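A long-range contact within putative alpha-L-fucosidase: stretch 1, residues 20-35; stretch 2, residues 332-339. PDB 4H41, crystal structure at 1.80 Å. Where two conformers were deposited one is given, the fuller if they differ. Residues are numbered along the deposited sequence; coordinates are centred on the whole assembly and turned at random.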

# COMPACT_ATOMS: atom_id res chain seq x y z
N LEU B 20 -22.34 -18.76 7.58
CA LEU B 20 -21.50 -18.86 8.76
C LEU B 20 -21.16 -17.43 9.04
O LEU B 20 -20.02 -16.97 8.88
N GLU B 21 -22.22 -16.69 9.38
CA GLU B 21 -22.13 -15.27 9.65
C GLU B 21 -21.84 -15.04 11.11
O GLU B 21 -22.25 -15.82 11.98
N SER B 22 -21.11 -13.97 11.39
CA SER B 22 -20.83 -13.57 12.77
C SER B 22 -22.16 -13.25 13.44
O SER B 22 -23.12 -12.83 12.78
N LYS B 23 -22.23 -13.44 14.73
CA LYS B 23 -23.43 -13.13 15.48
C LYS B 23 -23.35 -11.66 15.80
O LYS B 23 -22.43 -11.29 16.51
N LEU B 24 -24.24 -10.79 15.21
CA LEU B 24 -24.13 -9.36 15.52
C LEU B 24 -24.69 -9.07 16.91
O LEU B 24 -25.73 -9.59 17.29
N ILE B 25 -24.01 -8.22 17.66
CA ILE B 25 -24.42 -7.86 19.01
C ILE B 25 -24.86 -6.40 19.07
O ILE B 25 -25.04 -5.86 20.14
N VAL B 26 -25.11 -5.80 17.91
CA VAL B 26 -25.68 -4.47 17.81
C VAL B 26 -26.94 -4.58 16.96
O VAL B 26 -27.04 -5.46 16.11
N PRO B 27 -27.86 -3.60 17.09
CA PRO B 27 -29.05 -3.62 16.21
C PRO B 27 -28.68 -3.48 14.73
O PRO B 27 -27.79 -2.71 14.35
N LYS B 28 -29.35 -4.26 13.90
CA LYS B 28 -29.11 -4.23 12.45
C LYS B 28 -29.89 -3.08 11.79
O LYS B 28 -30.82 -2.52 12.38
N ASN B 29 -29.49 -2.73 10.59
CA ASN B 29 -30.10 -1.66 9.77
C ASN B 29 -30.34 -0.41 10.59
O ASN B 29 -31.40 0.18 10.52
N ASN B 30 -29.34 0.03 11.33
CA ASN B 30 -29.49 1.16 12.24
C ASN B 30 -28.62 2.33 11.85
O ASN B 30 -28.38 3.21 12.66
N GLY B 31 -28.26 2.41 10.57
CA GLY B 31 -27.51 3.51 10.00
C GLY B 31 -28.15 3.91 8.68
O GLY B 31 -28.98 3.20 8.12
N LEU B 32 -27.77 5.02 8.19
CA LEU B 32 -28.27 5.50 6.92
C LEU B 32 -27.60 4.71 5.82
O LEU B 32 -26.37 4.65 5.78
N LYS B 33 -28.37 4.12 4.91
CA LYS B 33 -27.77 3.34 3.83
C LYS B 33 -27.09 4.26 2.85
O LYS B 33 -27.63 5.35 2.55
N ILE B 34 -26.02 3.76 2.22
CA ILE B 34 -25.29 4.48 1.16
C ILE B 34 -26.08 4.32 -0.13
O ILE B 34 -26.31 3.19 -0.59
N THR B 35 -26.53 5.40 -0.70
CA THR B 35 -27.31 5.36 -1.93
C THR B 35 -26.66 6.16 -3.06
O THR B 35 -27.23 6.28 -4.13
N ARG B 332 -19.81 -7.56 4.73
CA ARG B 332 -20.19 -7.12 6.09
C ARG B 332 -21.32 -6.10 6.03
O ARG B 332 -22.24 -6.12 6.87
N TYR B 333 -21.26 -5.20 5.03
CA TYR B 333 -22.28 -4.17 4.79
C TYR B 333 -23.62 -4.81 4.45
O TYR B 333 -24.66 -4.47 5.04
N ARG B 334 -23.62 -5.78 3.54
CA ARG B 334 -24.85 -6.47 3.19
C ARG B 334 -25.45 -7.23 4.34
O ARG B 334 -26.68 -7.33 4.45
N GLU B 335 -24.59 -7.82 5.19
CA GLU B 335 -25.09 -8.54 6.35
C GLU B 335 -25.80 -7.60 7.36
O GLU B 335 -26.89 -7.88 7.83
N TYR B 336 -25.20 -6.47 7.64
CA TYR B 336 -25.75 -5.48 8.57
C TYR B 336 -27.03 -4.86 8.08
O TYR B 336 -27.92 -4.63 8.89
N PHE B 337 -27.15 -4.65 6.75
CA PHE B 337 -28.31 -4.04 6.14
C PHE B 337 -29.29 -5.06 5.57
O PHE B 337 -30.28 -4.64 4.99
N GLU B 338 -29.02 -6.35 5.73
CA GLU B 338 -29.86 -7.45 5.28
C GLU B 338 -30.18 -7.32 3.79
O GLU B 338 -31.32 -7.46 3.37
N ILE B 339 -29.14 -7.05 3.00
CA ILE B 339 -29.28 -6.89 1.54
C ILE B 339 -29.01 -8.23 0.90
O ILE B 339 -27.91 -8.78 1.07

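A helix that ends against a loop from the far end of the chain often anchors it by laying aromatic side chains into the curves of the loop's backbone. The putative alpha-L-fucosidase gives a clear example: residues 20-35, almost all loop or turn, wrap the last turn of a helix some 300 residues away, and together the two stretches bury 718 Å².

The main bump is Tyr336. Its CA-to-CB bond runs sideways, but with chi1 t (176°) and chi2 at 81° the ring reaches into a hollow made by the bend of the loop from Leu24 to Gly31. Leu24, in the m, t rotamer, points toward the helix and sets CD1 4.1 Å from Tyr336 CD1; Val26, chi1 m, brings CG2 to 4.4 Å from Tyr336 CE1. Both methyls lie at the ring edge, near its plane, whereas Asn29 N sits over one face. The carbonyl of Pro27 helps close the hollow, its O 3.4 Å from Tyr336 CE1. At the bottom, Asn30 N donates a hydrogen bond to Tyr336 OH (3.1 Å), and Gly31 N lies 3.4 Å from the same OH at an angle too poor for a bond. An ideal CB on Gly31 would point toward the helix and stand 3.8 Å from Tyr336 OH and 3.9 Å from Phe337 CZ, contact distances and not clashes.

Phe337, chi1 m, fills the next hollow. Asn29 OD1, 3.1 Å from Phe337 CD1, and Gly31 O, 3.3 Å from Phe337 CE1, meet the ring at its edge, where the aromatic hydrogens are slightly positive. Lys33 covers one face with its aliphatic chain, CG lying 3.8 Å from the Phe337 ring centroid in a CH-pi contact. Tyr333, again t at chi1, reaches across to Ile34, whose N donates a hydrogen bond to Tyr333 OH (2.9 Å). Ile34 CD1 packs 4.0 Å from Tyr333 CE2, and water 3 links the two residues again, donating to Ile34 O (2.7 Å) and accepting from Tyr333 OH (2.6 Å).

Where the helix finishes, backbone and charge take over from shape. Glu338, with positive phi, belongs to a Schellman motif, and Asn29 N donates to the carbonyl Tyr336 O (3.0 Å). Lys28, chi1 p and then extended, carries NZ to Glu338 OE2 for a 2.8 Å salt bridge.

Around Glu21 and Ser22 the fit is looser, and waters bridge to Glu335. Glu335, chi1 m and chi2 t, points toward the loop while Arg332 holds its carboxylate in a salt bridge, with NH2 2.9 Å from Glu335 OE2. Glu21 brings a like charge close, OE2 to Glu335 OE2 at 3.8 Å. Water 1 donates to Glu21 OE1 (3.3 Å) and Glu335 O (2.8 Å); water 2 accepts from Ser22 N (2.8 Å) and donates to Glu335 OE1 (2.8 Å).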

# COMPACT_ATOMS: atom_id res chain seq x y z
CB LEU B 20 -20.28 -19.78 8.54
CG LEU B 20 -19.36 -19.99 9.74
CD1 LEU B 20 -20.14 -20.38 10.99
CD2 LEU B 20 -18.32 -21.05 9.44
CB GLU B 21 -23.44 -14.54 9.26
CG GLU B 21 -23.82 -14.72 7.80
CD GLU B 21 -24.95 -13.84 7.28
OE1 GLU B 21 -25.42 -12.95 8.03
OE2 GLU B 21 -25.34 -14.02 6.11
CB SER B 22 -19.94 -12.32 12.80
OG SER B 22 -18.76 -12.42 11.97
CB LYS B 23 -23.47 -14.02 16.74
CG LYS B 23 -24.79 -14.00 17.53
CD LYS B 23 -24.94 -12.79 18.45
CE LYS B 23 -25.71 -13.04 19.74
NZ LYS B 23 -24.85 -12.96 20.97
CB LEU B 24 -24.80 -8.45 14.49
CG LEU B 24 -24.26 -8.48 13.05
CD1 LEU B 24 -24.63 -7.20 12.34
CD2 LEU B 24 -22.74 -8.67 12.99
CB ILE B 25 -23.34 -8.20 20.06
CG1 ILE B 25 -22.00 -7.46 19.78
CG2 ILE B 25 -23.13 -9.71 20.13
CD1 ILE B 25 -20.97 -7.63 20.82
CB VAL B 26 -24.69 -3.40 17.21
CG1 VAL B 26 -23.48 -3.20 18.11
CG2 VAL B 26 -24.28 -3.71 15.80
CB PRO B 27 -29.87 -2.41 16.70
CG PRO B 27 -29.42 -2.19 18.10
CD PRO B 27 -27.94 -2.51 18.08
CB LYS B 28 -29.47 -5.58 11.82
CG LYS B 28 -30.99 -5.84 11.81
CD LYS B 28 -31.35 -7.29 11.68
CE LYS B 28 -32.86 -7.44 11.65
NZ LYS B 28 -33.29 -8.84 11.38
CB ASN B 29 -31.43 -2.13 9.13
CG ASN B 29 -31.94 -1.15 8.10
OD1 ASN B 29 -31.15 -0.40 7.49
ND2 ASN B 29 -33.25 -1.08 7.94
CB ASN B 30 -29.18 0.65 13.66
CG ASN B 30 -29.45 1.63 14.78
OD1 ASN B 30 -30.43 2.36 14.77
ND2 ASN B 30 -28.65 1.58 15.82
CB LEU B 32 -27.96 6.99 6.83
CG LEU B 32 -28.41 7.76 5.62
CD1 LEU B 32 -29.89 7.59 5.35
CD2 LEU B 32 -28.09 9.21 5.81
CB LYS B 33 -28.83 2.52 3.11
CG LYS B 33 -29.44 1.43 3.98
CD LYS B 33 -30.60 0.71 3.25
CE LYS B 33 -31.42 -0.17 4.17
NZ LYS B 33 -32.76 -0.51 3.60
CB ILE B 34 -23.82 3.96 1.06
CG1 ILE B 34 -23.03 4.44 2.30
CG2 ILE B 34 -23.15 4.50 -0.21
CD1 ILE B 34 -21.79 3.71 2.52
CB THR B 35 -28.75 5.83 -1.69
OG1 THR B 35 -28.71 7.18 -1.24
CG2 THR B 35 -29.53 4.90 -0.76
CB ARG B 332 -19.00 -6.51 6.84
CG ARG B 332 -17.77 -7.40 7.03
CD ARG B 332 -17.94 -8.61 7.94
NE ARG B 332 -18.73 -9.69 7.36
CZ ARG B 332 -18.36 -10.50 6.36
NH1 ARG B 332 -17.15 -10.40 5.82
NH2 ARG B 332 -19.19 -11.42 5.91
CB TYR B 333 -21.79 -3.26 3.66
CG TYR B 333 -22.71 -2.13 3.32
CD1 TYR B 333 -23.73 -2.31 2.39
CD2 TYR B 333 -22.59 -0.89 3.93
CE1 TYR B 333 -24.60 -1.27 2.07
CE2 TYR B 333 -23.42 0.17 3.58
CZ TYR B 333 -24.45 -0.03 2.67
OH TYR B 333 -25.32 0.98 2.39
CB ARG B 334 -24.62 -7.46 2.03
CG ARG B 334 -24.42 -6.77 0.69
CD ARG B 334 -24.84 -7.64 -0.46
NE ARG B 334 -24.08 -8.88 -0.46
CZ ARG B 334 -24.55 -10.10 -0.18
NH1 ARG B 334 -25.83 -10.26 0.16
NH2 ARG B 334 -23.76 -11.15 -0.25
CB GLU B 335 -23.93 -9.30 7.04
CG GLU B 335 -23.56 -10.52 6.24
CD GLU B 335 -22.36 -11.31 6.73
OE1 GLU B 335 -21.71 -10.85 7.69
OE2 GLU B 335 -21.99 -12.31 6.07
CB TYR B 336 -24.69 -4.40 8.82
CG TYR B 336 -25.13 -3.25 9.69
CD1 TYR B 336 -25.14 -3.35 11.08
CD2 TYR B 336 -25.55 -2.05 9.13
CE1 TYR B 336 -25.54 -2.28 11.88
CE2 TYR B 336 -25.99 -0.99 9.92
CZ TYR B 336 -25.93 -1.09 11.29
OH TYR B 336 -26.34 0.00 12.02
CB PHE B 337 -27.88 -3.05 5.06
CG PHE B 337 -27.42 -1.75 5.67
CD1 PHE B 337 -28.30 -0.95 6.39
CD2 PHE B 337 -26.14 -1.29 5.46
CE1 PHE B 337 -27.90 0.28 6.92
CE2 PHE B 337 -25.71 -0.08 6.04
CZ PHE B 337 -26.59 0.69 6.78
CB GLU B 338 -31.12 -7.56 6.15
CG GLU B 338 -30.76 -7.92 7.57
CD GLU B 338 -31.96 -8.34 8.39
OE1 GLU B 338 -32.96 -7.60 8.41
OE2 GLU B 338 -31.91 -9.43 9.01
CB ILE B 339 -28.33 -5.79 1.03
CG1 ILE B 339 -28.68 -4.42 1.66
CG2 ILE B 339 -28.39 -5.72 -0.51
CD1 ILE B 339 -27.67 -3.36 1.42
O HOH W 1 -27.65 -10.57 7.97
O HOH W 2 -20.01 -12.49 9.23
O HOH W 3 -26.91 0.79 0.39